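Local structure of isomaltose glucohydrolase (Kribbella flavida, 5Z3E) at residues 72-77 with 132-137; 102-107 with 179-184; 127-132 with 146-151; 211-216 with 240-245. The protein hydrolyses the alpha-1,6-glucosidic linkage of isomaltose from its non-reducing end, releasing beta-D-glucose and D-glucose in intracellular breakdown of a cyclic tetrasaccharide. The protein carries 1 engineered substitution. All blocks are in the same frame, centred on the assembly; numbering follows the deposited sequence. Where two conformers were deposited one is given.

Interaction 1: residues 72-77 with 132-137; sequences AWLRDG and TRFTFD
Ala72 and Phe134 exchange both of their backbone hydrogen bonds, Ala72 N giving to Phe134 O at 2.9 Å and Phe134 N to Ala72 O at 3.0 Å. This is one antiparallel hydrogen-bonded pair in a two-stranded sheet. Further along, at the start of helix 74-87, Leu74 N is met by a water at 2.8 Å, which donates a hydrogen bond to Thr132 O. Beside this polar seam the extended chain of Arg133 runs along the Trp73 indole, with Arg133 CG 4.0 Å from the centroid of the Trp73 six-membered ring in an off-centre CH-pi contact. The guanidinium plane is turned 48° from the ring, and NH1 bonds to Ala67 O. A serine in place of Arg133 would probably uncover that side of the indole and leave the Ala67 carbonyl without this donor. Since the Trp73 side chain lies about 4 Å from that of Glu198, the inferred proton donor, the chemistry is consistent with an indole held beside the active site by backbone bonds and an aliphatic arginine stem.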
loop_
_atom_site.group_PDB
_atom_site.type_symbol
_atom_site.label_atom_id
_atom_site.label_comp_id
_atom_site.label_asym_id
_atom_site.label_seq_id
_atom_site.Cartn_x
_atom_site.Cartn_y
_atom_site.Cartn_z
ATOM N N ALA A 72 -10.630 -6.932 -5.823
ATOM C CA ALA A 72 -9.954 -6.507 -4.611
ATOM C C ALA A 72 -8.458 -6.700 -4.765
ATOM O O ALA A 72 -8.010 -7.677 -5.367
ATOM C CB ALA A 72 -10.447 -7.296 -3.430
ATOM N N TRP A 73 -7.699 -5.777 -4.184
ATOM C CA TRP A 73 -6.258 -5.836 -4.121
ATOM C C TRP A 73 -5.828 -5.880 -2.667
ATOM O O TRP A 73 -6.383 -5.168 -1.820
ATOM C CB TRP A 73 -5.627 -4.591 -4.733
ATOM C CG TRP A 73 -5.528 -4.512 -6.225
ATOM C CD1 TRP A 73 -4.360 -4.547 -6.924
ATOM C CD2 TRP A 73 -6.555 -4.273 -7.189
ATOM N NE1 TRP A 73 -4.578 -4.364 -8.252
ATOM C CE2 TRP A 73 -5.922 -4.182 -8.454
ATOM C CE3 TRP A 73 -7.944 -4.094 -7.129
ATOM C CZ2 TRP A 73 -6.623 -3.894 -9.620
ATOM C CZ3 TRP A 73 -8.653 -3.824 -8.294
ATOM C CH2 TRP A 73 -7.985 -3.728 -9.529
ATOM N N LEU A 74 -4.800 -6.669 -2.365
ATOM C CA LEU A 74 -4.248 -6.680 -1.023
ATOM C C LEU A 74 -3.569 -5.356 -0.658
ATOM O O LEU A 74 -3.593 -4.971 0.510
ATOM C CB LEU A 74 -3.280 -7.847 -0.817
ATOM C CG LEU A 74 -3.890 -9.213 -0.980
ATOM C CD1 LEU A 74 -2.864 -10.269 -0.614
ATOM C CD2 LEU A 74 -5.136 -9.390 -0.192
ATOM N N ARG A 75 -2.962 -4.665 -1.623
ATOM C CA ARG A 75 -2.351 -3.354 -1.364
ATOM C C ARG A 75 -3.415 -2.360 -0.908
ATOM O O ARG A 75 -3.395 -1.857 0.215
ATOM C CB ARG A 75 -1.608 -2.887 -2.609
ATOM C CG ARG A 75 -1.171 -1.442 -2.592
ATOM C CD ARG A 75 -0.299 -1.103 -3.781
ATOM N NE ARG A 75 -0.999 -1.266 -5.026
ATOM C CZ ARG A 75 -0.779 -2.227 -5.928
ATOM N NH1 ARG A 75 -1.576 -2.309 -6.971
ATOM N NH2 ARG A 75 0.233 -3.053 -5.790
ATOM N N ASP A 76 -4.387 -2.100 -1.786
ATOM C CA ASP A 76 -5.436 -1.150 -1.440
ATOM C C ASP A 76 -6.133 -1.587 -0.164
ATOM O O ASP A 76 -6.442 -0.788 0.717
ATOM C CB ASP A 76 -6.494 -1.056 -2.538
ATOM C CG ASP A 76 -5.980 -0.543 -3.866
ATOM O OD1 ASP A 76 -4.962 -1.096 -4.328
ATOM O OD2 ASP A 76 -6.614 0.384 -4.431
ATOM N N GLY A 77 -6.447 -2.883 -0.084
ATOM C CA GLY A 77 -7.236 -3.378 1.022
ATOM C C GLY A 77 -6.537 -3.289 2.361
ATOM O O GLY A 77 -7.174 -3.011 3.374
ATOM N N THR A 132 -2.506 -10.810 -8.482
ATOM C CA THR A 132 -2.642 -9.425 -8.066
ATOM C C THR A 132 -4.116 -9.099 -7.823
ATOM O O THR A 132 -4.511 -8.776 -6.706
ATOM C CB THR A 132 -2.004 -8.531 -9.116
ATOM O OG1 THR A 132 -0.607 -8.815 -9.070
ATOM C CG2 THR A 132 -2.274 -7.065 -8.852
ATOM N N ARG A 133 -4.966 -9.205 -8.827
ATOM C CA ARG A 133 -6.396 -9.001 -8.603
ATOM C C ARG A 133 -7.024 -10.254 -8.059
ATOM O O ARG A 133 -6.765 -11.346 -8.588
ATOM C CB ARG A 133 -7.128 -8.611 -9.893
ATOM C CG ARG A 133 -6.627 -7.344 -10.539
ATOM C CD ARG A 133 -7.577 -6.888 -11.615
ATOM N NE ARG A 133 -6.999 -5.831 -12.426
ATOM C CZ ARG A 133 -7.712 -5.042 -13.218
ATOM N NH1 ARG A 133 -9.013 -5.235 -13.356
ATOM N NH2 ARG A 133 -7.130 -4.051 -13.811
ATOM N N PHE A 134 -7.897 -10.104 -7.073
ATOM C CA PHE A 134 -8.753 -11.191 -6.573
ATOM C C PHE A 134 -10.192 -10.837 -6.847
ATOM O O PHE A 134 -10.620 -9.687 -6.679
ATOM C CB PHE A 134 -8.579 -11.374 -5.071
ATOM C CG PHE A 134 -7.283 -11.988 -4.678
ATOM C CD1 PHE A 134 -7.149 -13.353 -4.682
ATOM C CD2 PHE A 134 -6.172 -11.208 -4.334
ATOM C CE1 PHE A 134 -5.954 -13.947 -4.304
ATOM C CE2 PHE A 134 -4.980 -11.804 -3.967
ATOM C CZ PHE A 134 -4.890 -13.171 -3.934
ATOM N N THR A 135 -10.970 -11.843 -7.214
ATOM C CA THR A 135 -12.408 -11.711 -7.170
ATOM C C THR A 135 -12.855 -11.794 -5.706
ATOM O O THR A 135 -12.111 -12.230 -4.821
ATOM C CB THR A 135 -13.071 -12.857 -7.989
ATOM O OG1 THR A 135 -12.778 -14.104 -7.364
ATOM C CG2 THR A 135 -12.569 -12.861 -9.427
ATOM N N PHE A 136 -14.101 -11.414 -5.424
ATOM C CA PHE A 136 -14.562 -11.392 -4.053
ATOM C C PHE A 136 -14.719 -12.790 -3.471
ATOM O O PHE A 136 -14.717 -12.933 -2.247
ATOM C CB PHE A 136 -15.844 -10.573 -3.915
ATOM C CG PHE A 136 -15.712 -9.129 -4.340
ATOM C CD1 PHE A 136 -14.531 -8.415 -4.241
ATOM C CD2 PHE A 136 -16.826 -8.454 -4.867
ATOM C CE1 PHE A 136 -14.442 -7.092 -4.679
ATOM C CE2 PHE A 136 -16.716 -7.114 -5.302
ATOM C CZ PHE A 136 -15.550 -6.456 -5.203
ATOM N N ASP A 137 -14.856 -13.803 -4.328
ATOM C CA ASP A 137 -14.818 -15.200 -3.948
ATOM C C ASP A 137 -13.405 -15.811 -3.977
ATOM O O ASP A 137 -13.267 -17.029 -3.802
ATOM C CB ASP A 137 -15.856 -16.036 -4.715
ATOM C CG ASP A 137 -15.847 -15.885 -6.206
ATOM O OD1 ASP A 137 -15.167 -15.014 -6.750
ATOM O OD2 ASP A 137 -16.643 -16.590 -6.834
HETATM O O HOH W 1 -3.475 -8.137 -4.367
#

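Interaction 2: residues 102-107 with 179-184; sequences GVLRRR and DVAVDY
Val180 and Leu104 carry most of this contact, in which the C-terminal end of helix 90-105 meets the flank of helix 175-188 in the helix-rich catalytic domain of a family 15 glycoside hydrolase, a family built on an (alpha/alpha)6 barrel. The side chains of both residues set out toward the opposing helix, and their CB atoms stand 4.3 Å apart. Leu104 reaches onward: CG lies anti to the carbonyl carbon (chi1 -69°) and the extended chi2 carries CD1 to 4.1 Å from Ala181 CB, one residue further along the second helix. The packing is apolar, with Tyr153 and Trp156 of helix 151-167 also touching Leu104 and Val111 of helix 108-119 touching Val180. Arg107 adds little here, its charged end leading away to a salt bridge with Asp140. Leu104 O accepts a hydrogen bond from Arg107 N at 2.8 Å, and the isopropyl group of Val180 straddles that same carbonyl oxygen, with CG2 at 3.5 Å and CG1 at 3.6 Å from Leu104 O.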
loop_
_atom_site.group_PDB
_atom_site.type_symbol
_atom_site.label_atom_id
_atom_site.label_comp_id
_atom_site.label_asym_id
_atom_site.label_seq_id
_atom_site.Cartn_x
_atom_site.Cartn_y
_atom_site.Cartn_z
ATOM N N GLY A 102 -8.648 -16.464 4.522
ATOM C CA GLY A 102 -9.268 -17.588 3.847
ATOM C C GLY A 102 -8.818 -17.734 2.411
ATOM O O GLY A 102 -8.639 -18.860 1.907
ATOM N N VAL A 103 -8.639 -16.627 1.716
ATOM C CA VAL A 103 -8.138 -16.654 0.352
ATOM C C VAL A 103 -6.752 -17.277 0.314
ATOM O O VAL A 103 -6.458 -18.084 -0.580
ATOM C CB VAL A 103 -8.163 -15.225 -0.226
ATOM C CG1 VAL A 103 -7.332 -15.106 -1.484
ATOM C CG2 VAL A 103 -9.603 -14.792 -0.480
ATOM N N LEU A 104 -5.885 -16.893 1.254
ATOM C CA LEU A 104 -4.530 -17.410 1.301
ATOM C C LEU A 104 -4.469 -18.868 1.733
ATOM O O LEU A 104 -3.685 -19.635 1.169
ATOM C CB LEU A 104 -3.647 -16.546 2.221
ATOM C CG LEU A 104 -3.372 -15.153 1.679
ATOM C CD1 LEU A 104 -2.588 -14.384 2.709
ATOM C CD2 LEU A 104 -2.708 -15.212 0.346
ATOM N N ARG A 105 -5.282 -19.281 2.710
ATOM C CA ARG A 105 -5.261 -20.686 3.081
ATOM C C ARG A 105 -5.628 -21.555 1.878
ATOM O O ARG A 105 -5.101 -22.649 1.709
ATOM C CB ARG A 105 -6.182 -20.985 4.259
ATOM C CG ARG A 105 -5.789 -20.311 5.575
ATOM C CD ARG A 105 -6.610 -20.856 6.723
ATOM N NE ARG A 105 -6.643 -19.937 7.858
ATOM C CZ ARG A 105 -7.224 -20.207 9.011
ATOM N NH1 ARG A 105 -7.713 -21.410 9.263
ATOM N NH2 ARG A 105 -7.305 -19.258 9.940
ATOM N N ARG A 106 -6.540 -21.075 1.026
ATOM C CA ARG A 106 -6.893 -21.805 -0.177
ATOM C C ARG A 106 -5.733 -21.956 -1.150
ATOM O O ARG A 106 -5.811 -22.823 -2.030
ATOM C CB ARG A 106 -8.110 -21.175 -0.856
ATOM C CG ARG A 106 -9.410 -21.537 -0.181
ATOM C CD ARG A 106 -10.546 -20.570 -0.475
ATOM N NE ARG A 106 -10.795 -20.496 -1.908
ATOM C CZ ARG A 106 -11.470 -19.505 -2.470
ATOM N NH1 ARG A 106 -11.977 -18.532 -1.739
ATOM N NH2 ARG A 106 -11.610 -19.493 -3.787
ATOM N N ARG A 107 -4.701 -21.123 -1.030
ATOM C CA ARG A 107 -3.499 -21.177 -1.846
ATOM C C ARG A 107 -2.354 -21.941 -1.190
ATOM O O ARG A 107 -1.244 -21.934 -1.712
ATOM C CB ARG A 107 -3.052 -19.763 -2.224
ATOM C CG ARG A 107 -4.100 -18.918 -2.917
ATOM C CD ARG A 107 -4.659 -19.517 -4.161
ATOM N NE ARG A 107 -5.663 -18.652 -4.750
ATOM C CZ ARG A 107 -5.619 -18.074 -5.939
ATOM N NH1 ARG A 107 -6.617 -17.287 -6.317
ATOM N NH2 ARG A 107 -4.538 -18.253 -6.732
ATOM N N ASP A 179 0.946 -17.865 7.509
ATOM C CA ASP A 179 1.977 -18.831 7.164
ATOM C C ASP A 179 2.144 -18.950 5.655
ATOM O O ASP A 179 3.280 -19.085 5.164
ATOM C CB ASP A 179 1.641 -20.204 7.741
ATOM C CG ASP A 179 1.830 -20.331 9.247
ATOM O OD1 ASP A 179 2.516 -19.494 9.855
ATOM O OD2 ASP A 179 1.311 -21.338 9.809
ATOM N N VAL A 180 1.046 -18.951 4.903
ATOM C CA VAL A 180 1.135 -19.015 3.448
ATOM C C VAL A 180 1.891 -17.793 2.909
ATOM O O VAL A 180 2.797 -17.914 2.079
ATOM C CB VAL A 180 -0.260 -19.130 2.799
ATOM C CG1 VAL A 180 -0.177 -19.054 1.295
ATOM C CG2 VAL A 180 -0.936 -20.418 3.212
ATOM N N ALA A 181 1.499 -16.599 3.372
ATOM C CA ALA A 181 2.142 -15.380 2.899
ATOM C C ALA A 181 3.622 -15.340 3.250
ATOM O O ALA A 181 4.446 -14.924 2.420
ATOM C CB ALA A 181 1.420 -14.166 3.464
ATOM N N VAL A 182 3.971 -15.733 4.473
ATOM C CA VAL A 182 5.368 -15.735 4.873
ATOM C C VAL A 182 6.168 -16.695 4.015
ATOM O O VAL A 182 7.233 -16.350 3.499
ATOM C CB VAL A 182 5.544 -16.064 6.372
ATOM C CG1 VAL A 182 7.002 -16.300 6.694
ATOM C CG2 VAL A 182 4.984 -14.958 7.245
ATOM N N ASP A 183 5.689 -17.927 3.860
ATOM C CA ASP A 183 6.436 -18.900 3.063
ATOM C C ASP A 183 6.653 -18.378 1.643
ATOM O O ASP A 183 7.724 -18.554 1.061
ATOM C CB ASP A 183 5.704 -20.238 3.027
ATOM C CG ASP A 183 5.816 -21.046 4.317
ATOM O OD1 ASP A 183 6.698 -20.775 5.149
ATOM O OD2 ASP A 183 5.035 -22.026 4.420
ATOM N N TYR A 184 5.619 -17.777 1.064
ATOM C CA TYR A 184 5.707 -17.234 -0.289
ATOM C C TYR A 184 6.762 -16.128 -0.361
ATOM O O TYR A 184 7.613 -16.130 -1.264
ATOM C CB TYR A 184 4.324 -16.727 -0.673
ATOM C CG TYR A 184 4.190 -16.225 -2.093
ATOM C CD1 TYR A 184 4.279 -17.078 -3.175
ATOM C CD2 TYR A 184 3.912 -14.889 -2.363
ATOM C CE1 TYR A 184 4.100 -16.634 -4.472
ATOM C CE2 TYR A 184 3.713 -14.431 -3.649
ATOM C CZ TYR A 184 3.793 -15.306 -4.706
ATOM O OH TYR A 184 3.561 -14.946 -5.999
#

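Interaction 3: residues 127-132 with 146-151; sequences EGMLPT and WDFQTD
Met129 lays its bent side chain across one face of the Phe148 ring. Its CG sits 4.2 Å from the ring centroid and 27° off the normal, a CH-pi contact, while turns at chi2 and chi3 (-61° and -80°) fold the thioether back, bringing CE to 3.8 Å from Phe148 CZ. SD stands obliquely to the ring, at 5.3 Å from its centroid, in a Met-aromatic contact. At the other end, Thr132 and Asp147 approach from opposite directions. Thr132 OG1 donates to Asp147 O at 2.7 Å from well above the carbonyl plane, and accepts from a water that also accepts from Gln149 N and lies 2.8 Å from Leu130 O. Gln149 crosses Thr132 at about a right angle, and its side-chain NE2 bonds to the backbone oxygen of the predicted proton acceptor Asp195, tying the contact to the active site. Around the two segments lie helix 175-188, whose Tyr184 touches both Met129 and Phe148, helix 108-119 against Leu130, and helix 206-220 against Thr150.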
loop_
_atom_site.group_PDB
_atom_site.type_symbol
_atom_site.label_atom_id
_atom_site.label_comp_id
_atom_site.label_asym_id
_atom_site.label_seq_id
_atom_site.Cartn_x
_atom_site.Cartn_y
_atom_site.Cartn_z
ATOM N N GLU A 127 3.787 -16.481 -14.848
ATOM C CA GLU A 127 2.417 -16.914 -15.140
ATOM C C GLU A 127 1.831 -17.852 -14.084
ATOM O O GLU A 127 0.624 -18.004 -14.002
ATOM C CB GLU A 127 2.305 -17.538 -16.526
ATOM C CG GLU A 127 3.029 -18.856 -16.708
ATOM C CD GLU A 127 2.732 -19.537 -18.021
ATOM O OE1 GLU A 127 1.873 -19.043 -18.788
ATOM O OE2 GLU A 127 3.368 -20.577 -18.297
ATOM N N GLY A 128 2.688 -18.497 -13.290
ATOM C CA GLY A 128 2.272 -19.438 -12.267
ATOM C C GLY A 128 2.189 -18.864 -10.854
ATOM O O GLY A 128 1.867 -19.596 -9.925
ATOM N N MET A 129 2.499 -17.594 -10.688
ATOM C CA MET A 129 2.602 -17.011 -9.364
ATOM C C MET A 129 1.234 -16.666 -8.786
ATOM O O MET A 129 0.205 -16.738 -9.451
ATOM C CB MET A 129 3.533 -15.796 -9.442
ATOM C CG MET A 129 4.929 -16.162 -9.936
ATOM S SD MET A 129 5.821 -17.350 -8.897
ATOM C CE MET A 129 6.393 -16.258 -7.650
ATOM N N LEU A 130 1.212 -16.290 -7.499
ATOM C CA LEU A 130 -0.040 -15.849 -6.889
ATOM C C LEU A 130 -0.489 -14.543 -7.546
ATOM O O LEU A 130 0.331 -13.773 -8.068
ATOM C CB LEU A 130 0.124 -15.655 -5.381
ATOM C CG LEU A 130 0.399 -16.868 -4.552
ATOM C CD1 LEU A 130 0.436 -16.522 -3.086
ATOM C CD2 LEU A 130 -0.624 -17.916 -4.794
ATOM N N PRO A 131 -1.789 -14.279 -7.544
ATOM C CA PRO A 131 -2.328 -13.170 -8.341
ATOM C C PRO A 131 -2.218 -11.811 -7.664
ATOM O O PRO A 131 -1.929 -11.692 -6.460
ATOM C CB PRO A 131 -3.785 -13.556 -8.538
ATOM C CG PRO A 131 -4.093 -14.256 -7.252
ATOM C CD PRO A 131 -2.863 -15.096 -6.966
ATOM N N THR A 132 -2.506 -10.810 -8.482
ATOM C CA THR A 132 -2.642 -9.425 -8.066
ATOM C C THR A 132 -4.116 -9.099 -7.823
ATOM O O THR A 132 -4.511 -8.776 -6.706
ATOM C CB THR A 132 -2.004 -8.531 -9.116
ATOM O OG1 THR A 132 -0.607 -8.815 -9.070
ATOM C CG2 THR A 132 -2.274 -7.065 -8.852
ATOM N N TRP A 146 0.839 -10.664 -16.693
ATOM C CA TRP A 146 0.690 -9.268 -17.022
ATOM C C TRP A 146 0.743 -8.323 -15.832
ATOM O O TRP A 146 0.874 -7.118 -16.043
ATOM C CB TRP A 146 -0.607 -9.037 -17.805
ATOM C CG TRP A 146 -0.650 -9.783 -19.063
ATOM C CD1 TRP A 146 -1.418 -10.839 -19.336
ATOM C CD2 TRP A 146 0.130 -9.525 -20.226
ATOM N NE1 TRP A 146 -1.191 -11.262 -20.616
ATOM C CE2 TRP A 146 -0.219 -10.477 -21.191
ATOM C CE3 TRP A 146 1.114 -8.577 -20.511
ATOM C CZ2 TRP A 146 0.346 -10.520 -22.477
ATOM C CZ3 TRP A 146 1.717 -8.626 -21.745
ATOM C CH2 TRP A 146 1.311 -9.564 -22.719
ATOM N N ASP A 147 0.649 -8.829 -14.597
ATOM C CA ASP A 147 0.616 -7.948 -13.455
ATOM C C ASP A 147 1.240 -8.509 -12.181
ATOM O O ASP A 147 0.994 -7.947 -11.103
ATOM C CB ASP A 147 -0.806 -7.439 -13.189
ATOM C CG ASP A 147 -1.721 -8.519 -12.676
ATOM O OD1 ASP A 147 -1.269 -9.661 -12.488
ATOM O OD2 ASP A 147 -2.920 -8.206 -12.439
ATOM N N PHE A 148 2.099 -9.503 -12.292
ATOM C CA PHE A 148 2.779 -10.125 -11.155
ATOM C C PHE A 148 3.368 -9.081 -10.198
ATOM O O PHE A 148 4.206 -8.261 -10.593
ATOM C CB PHE A 148 3.921 -11.026 -11.658
ATOM C CG PHE A 148 4.792 -11.574 -10.572
ATOM C CD1 PHE A 148 4.264 -12.235 -9.478
ATOM C CD2 PHE A 148 6.167 -11.446 -10.644
ATOM C CE1 PHE A 148 5.068 -12.707 -8.471
ATOM C CE2 PHE A 148 6.983 -11.926 -9.625
ATOM C CZ PHE A 148 6.435 -12.550 -8.548
ATOM N N GLN A 149 2.963 -9.161 -8.927
ATOM C CA GLN A 149 3.384 -8.242 -7.874
ATOM C C GLN A 149 3.510 -9.023 -6.582
ATOM O O GLN A 149 2.626 -9.845 -6.284
ATOM C CB GLN A 149 2.335 -7.143 -7.626
ATOM C CG GLN A 149 2.224 -6.125 -8.761
ATOM C CD GLN A 149 1.123 -5.085 -8.527
ATOM O OE1 GLN A 149 0.161 -5.344 -7.833
ATOM N NE2 GLN A 149 1.269 -3.909 -9.096
ATOM N N THR A 150 4.511 -8.716 -5.764
ATOM C CA THR A 150 4.629 -9.319 -4.440
ATOM C C THR A 150 4.312 -8.358 -3.300
ATOM O O THR A 150 4.231 -8.791 -2.152
ATOM C CB THR A 150 6.019 -9.901 -4.269
ATOM O OG1 THR A 150 6.936 -8.874 -4.607
ATOM C CG2 THR A 150 6.206 -11.157 -5.134
ATOM N N ASP A 151 4.153 -7.065 -3.581
ATOM C CA ASP A 151 4.002 -6.085 -2.501
ATOM C C ASP A 151 2.799 -6.343 -1.621
ATOM O O ASP A 151 2.858 -6.129 -0.403
ATOM C CB ASP A 151 3.940 -4.648 -3.045
ATOM C CG ASP A 151 2.776 -4.405 -3.945
ATOM O OD1 ASP A 151 2.763 -4.999 -5.045
ATOM O OD2 ASP A 151 1.858 -3.660 -3.541
HETATM O O HOH W 2 2.305 -12.654 -6.368
HETATM O O HOH W 3 0.797 -11.164 -8.825
HETATM O O HOH W 4 0.031 -9.274 -5.810
HETATM O O HOH W 5 -2.572 -11.620 -11.155
#

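Interaction 4: residues 211-216 with 240-245; sequences AIHGGL and RIRSLV
Ile241 drives its CD1 methyl into the side of helix 206-220, where it meets Ile212 CG2 at 3.8 Å, the backbone N of His213 at the same distance and Leu216 CD1 at 4.2 Å. With CG1 anti to the carbonyl carbon (chi1 -68°) and the chain then extended, that methyl is carried straight across to the neighbouring helix, while the other branch, CG2, lies 4.1 Å from His213 CB. The side chains that meet on this buried side are largely apolar, and Trp189 also touches Ile241. The arrangement is an antiparallel helix pair: the axes of the short segments approach to 10.3 Å with a signed crossing angle of -152°, within the alpha-helical barrel that characterises family 15 catalytic domains. Away from the isoleucine the packing gives way to a more accessible polar edge, where Arg242 is partly exposed. A bend at chi3 swings its guanidinium toward His213, where NH1 meets His213 NE2 in a 2.9 Å hydrogen bond lying close to the imidazole plane and to the guanidinium plane; the two planes stand 88° apart. His213 ND1 bonds to Phe275 O, so both ring nitrogens are engaged and the imidazole is held against rotation. A leucine in place of Arg242 would probably leave His213 NE2 without this donor and the imidazole less firmly fixed, with the ND1 bond to Phe275 O still in place. A glycerol, probably from the crystallisation liquor, is bound to Arg242 O.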
loop_
_atom_site.group_PDB
_atom_site.type_symbol
_atom_site.label_atom_id
_atom_site.label_comp_id
_atom_site.label_asym_id
_atom_site.label_seq_id
_atom_site.Cartn_x
_atom_site.Cartn_y
_atom_site.Cartn_z
ATOM N N ALA A 211 7.637 -2.904 1.145
ATOM C CA ALA A 211 6.415 -3.531 1.624
ATOM C C ALA A 211 6.700 -4.916 2.198
ATOM O O ALA A 211 6.170 -5.305 3.235
ATOM C CB ALA A 211 5.410 -3.622 0.498
ATOM N N ILE A 212 7.517 -5.698 1.474
ATOM C CA ILE A 212 7.882 -7.028 1.951
ATOM C C ILE A 212 8.622 -6.922 3.278
ATOM O O ILE A 212 8.323 -7.642 4.226
ATOM C CB ILE A 212 8.677 -7.782 0.870
ATOM C CG1 ILE A 212 7.829 -7.968 -0.387
ATOM C CG2 ILE A 212 9.173 -9.114 1.436
ATOM C CD1 ILE A 212 8.595 -8.553 -1.556
ATOM N N HIS A 213 9.610 -6.036 3.340
ATOM C CA HIS A 213 10.340 -5.790 4.567
ATOM C C HIS A 213 9.406 -5.477 5.714
ATOM O O HIS A 213 9.551 -6.014 6.814
ATOM C CB HIS A 213 11.326 -4.643 4.339
ATOM C CG HIS A 213 12.092 -4.232 5.556
ATOM N ND1 HIS A 213 11.625 -3.348 6.496
ATOM C CD2 HIS A 213 13.319 -4.602 5.990
ATOM C CE1 HIS A 213 12.556 -3.206 7.439
ATOM N NE2 HIS A 213 13.594 -3.956 7.165
ATOM N N GLY A 214 8.466 -4.555 5.497
ATOM C CA GLY A 214 7.566 -4.186 6.565
ATOM C C GLY A 214 6.772 -5.366 7.087
ATOM O O GLY A 214 6.586 -5.518 8.307
ATOM N N GLY A 215 6.264 -6.207 6.192
ATOM C CA GLY A 215 5.540 -7.377 6.621
ATOM C C GLY A 215 6.396 -8.376 7.375
ATOM O O GLY A 215 5.962 -8.944 8.383
ATOM N N LEU A 216 7.599 -8.627 6.879
ATOM C CA LEU A 216 8.501 -9.574 7.520
ATOM C C LEU A 216 8.951 -9.104 8.887
ATOM O O LEU A 216 9.017 -9.893 9.831
ATOM C CB LEU A 216 9.687 -9.873 6.610
ATOM C CG LEU A 216 9.371 -10.614 5.316
ATOM C CD1 LEU A 216 10.650 -10.818 4.524
ATOM C CD2 LEU A 216 8.658 -11.935 5.550
ATOM N N ARG A 240 18.478 -8.949 4.571
ATOM C CA ARG A 240 18.913 -9.111 3.188
ATOM C C ARG A 240 18.280 -8.068 2.278
ATOM O O ARG A 240 18.941 -7.542 1.372
ATOM C CB ARG A 240 18.578 -10.513 2.684
ATOM C CG ARG A 240 19.335 -11.629 3.386
ATOM C CD ARG A 240 19.064 -13.004 2.831
ATOM N NE ARG A 240 19.870 -13.982 3.544
ATOM C CZ ARG A 240 19.499 -15.003 4.349
ATOM N NH1 ARG A 240 18.217 -15.120 4.773
ATOM N NH2 ARG A 240 20.442 -15.781 4.939
ATOM N N ILE A 241 17.005 -7.748 2.492
ATOM C CA ILE A 241 16.349 -6.703 1.734
ATOM C C ILE A 241 17.066 -5.374 1.954
ATOM O O ILE A 241 17.357 -4.640 1.010
ATOM C CB ILE A 241 14.862 -6.598 2.098
ATOM C CG1 ILE A 241 14.104 -7.843 1.620
ATOM C CG2 ILE A 241 14.272 -5.334 1.499
ATOM C CD1 ILE A 241 12.694 -7.966 2.148
ATOM N N ARG A 242 17.331 -5.054 3.222
ATOM C CA ARG A 242 18.014 -3.804 3.513
ATOM C C ARG A 242 19.403 -3.758 2.885
ATOM O O ARG A 242 19.825 -2.704 2.402
ATOM C CB ARG A 242 18.071 -3.527 5.012
ATOM C CG ARG A 242 16.707 -3.367 5.640
ATOM C CD ARG A 242 16.762 -2.846 7.070
ATOM N NE ARG A 242 17.560 -3.699 7.941
ATOM C CZ ARG A 242 17.118 -4.694 8.705
ATOM N NH1 ARG A 242 15.826 -4.972 8.780
ATOM N NH2 ARG A 242 17.981 -5.445 9.382
ATOM N N SER A 243 20.112 -4.882 2.860
ATOM C CA SER A 243 21.407 -4.926 2.203
ATOM C C SER A 243 21.293 -4.580 0.724
ATOM O O SER A 243 22.125 -3.861 0.168
ATOM C CB SER A 243 22.042 -6.307 2.320
ATOM O OG SER A 243 22.378 -6.636 3.645
ATOM N N LEU A 244 20.293 -5.131 0.060
ATOM C CA LEU A 244 20.094 -4.889 -1.350
ATOM C C LEU A 244 19.769 -3.411 -1.610
ATOM O O LEU A 244 20.301 -2.795 -2.547
ATOM C CB LEU A 244 19.015 -5.810 -1.829
ATOM C CG LEU A 244 18.790 -5.900 -3.273
ATOM C CD1 LEU A 244 20.063 -6.256 -4.048
ATOM C CD2 LEU A 244 17.732 -7.013 -3.541
ATOM N N VAL A 245 18.894 -2.832 -0.781
ATOM C CA VAL A 245 18.572 -1.425 -0.911
ATOM C C VAL A 245 19.789 -0.551 -0.629
ATOM O O VAL A 245 20.032 0.430 -1.337
ATOM C CB VAL A 245 17.357 -1.074 -0.046
ATOM C CG1 VAL A 245 17.091 0.415 -0.046
ATOM C CG2 VAL A 245 16.119 -1.833 -0.524
#

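Interactions 1 and 3 share Thr132 and are joined by Arg75, whose NH2 forms a salt bridge with Asp151 OD2 at 2.8 Å and probably a hydrogen bond with Gln149 OE1 at 3.1 Å. Both reach the active site: the Trp73 and Gln149 side chains each lie about 4 Å from that of Glu198, the inferred proton donor, and a bound glycerol, probably from the crystallisation liquor, hydrogen-bonds to Arg75 and Asp76. Interaction 2, away from the annotated sites, backs both, through Val103 CG1 against Phe134 CE1 at 3.3 Å and Tyr184 OH, probably hydrogen-bonded to Leu130 N at 3.1 Å. Interaction 4 touches interaction 3 through Ile212 and Thr150, its centre about 23 Å from that of interaction 1.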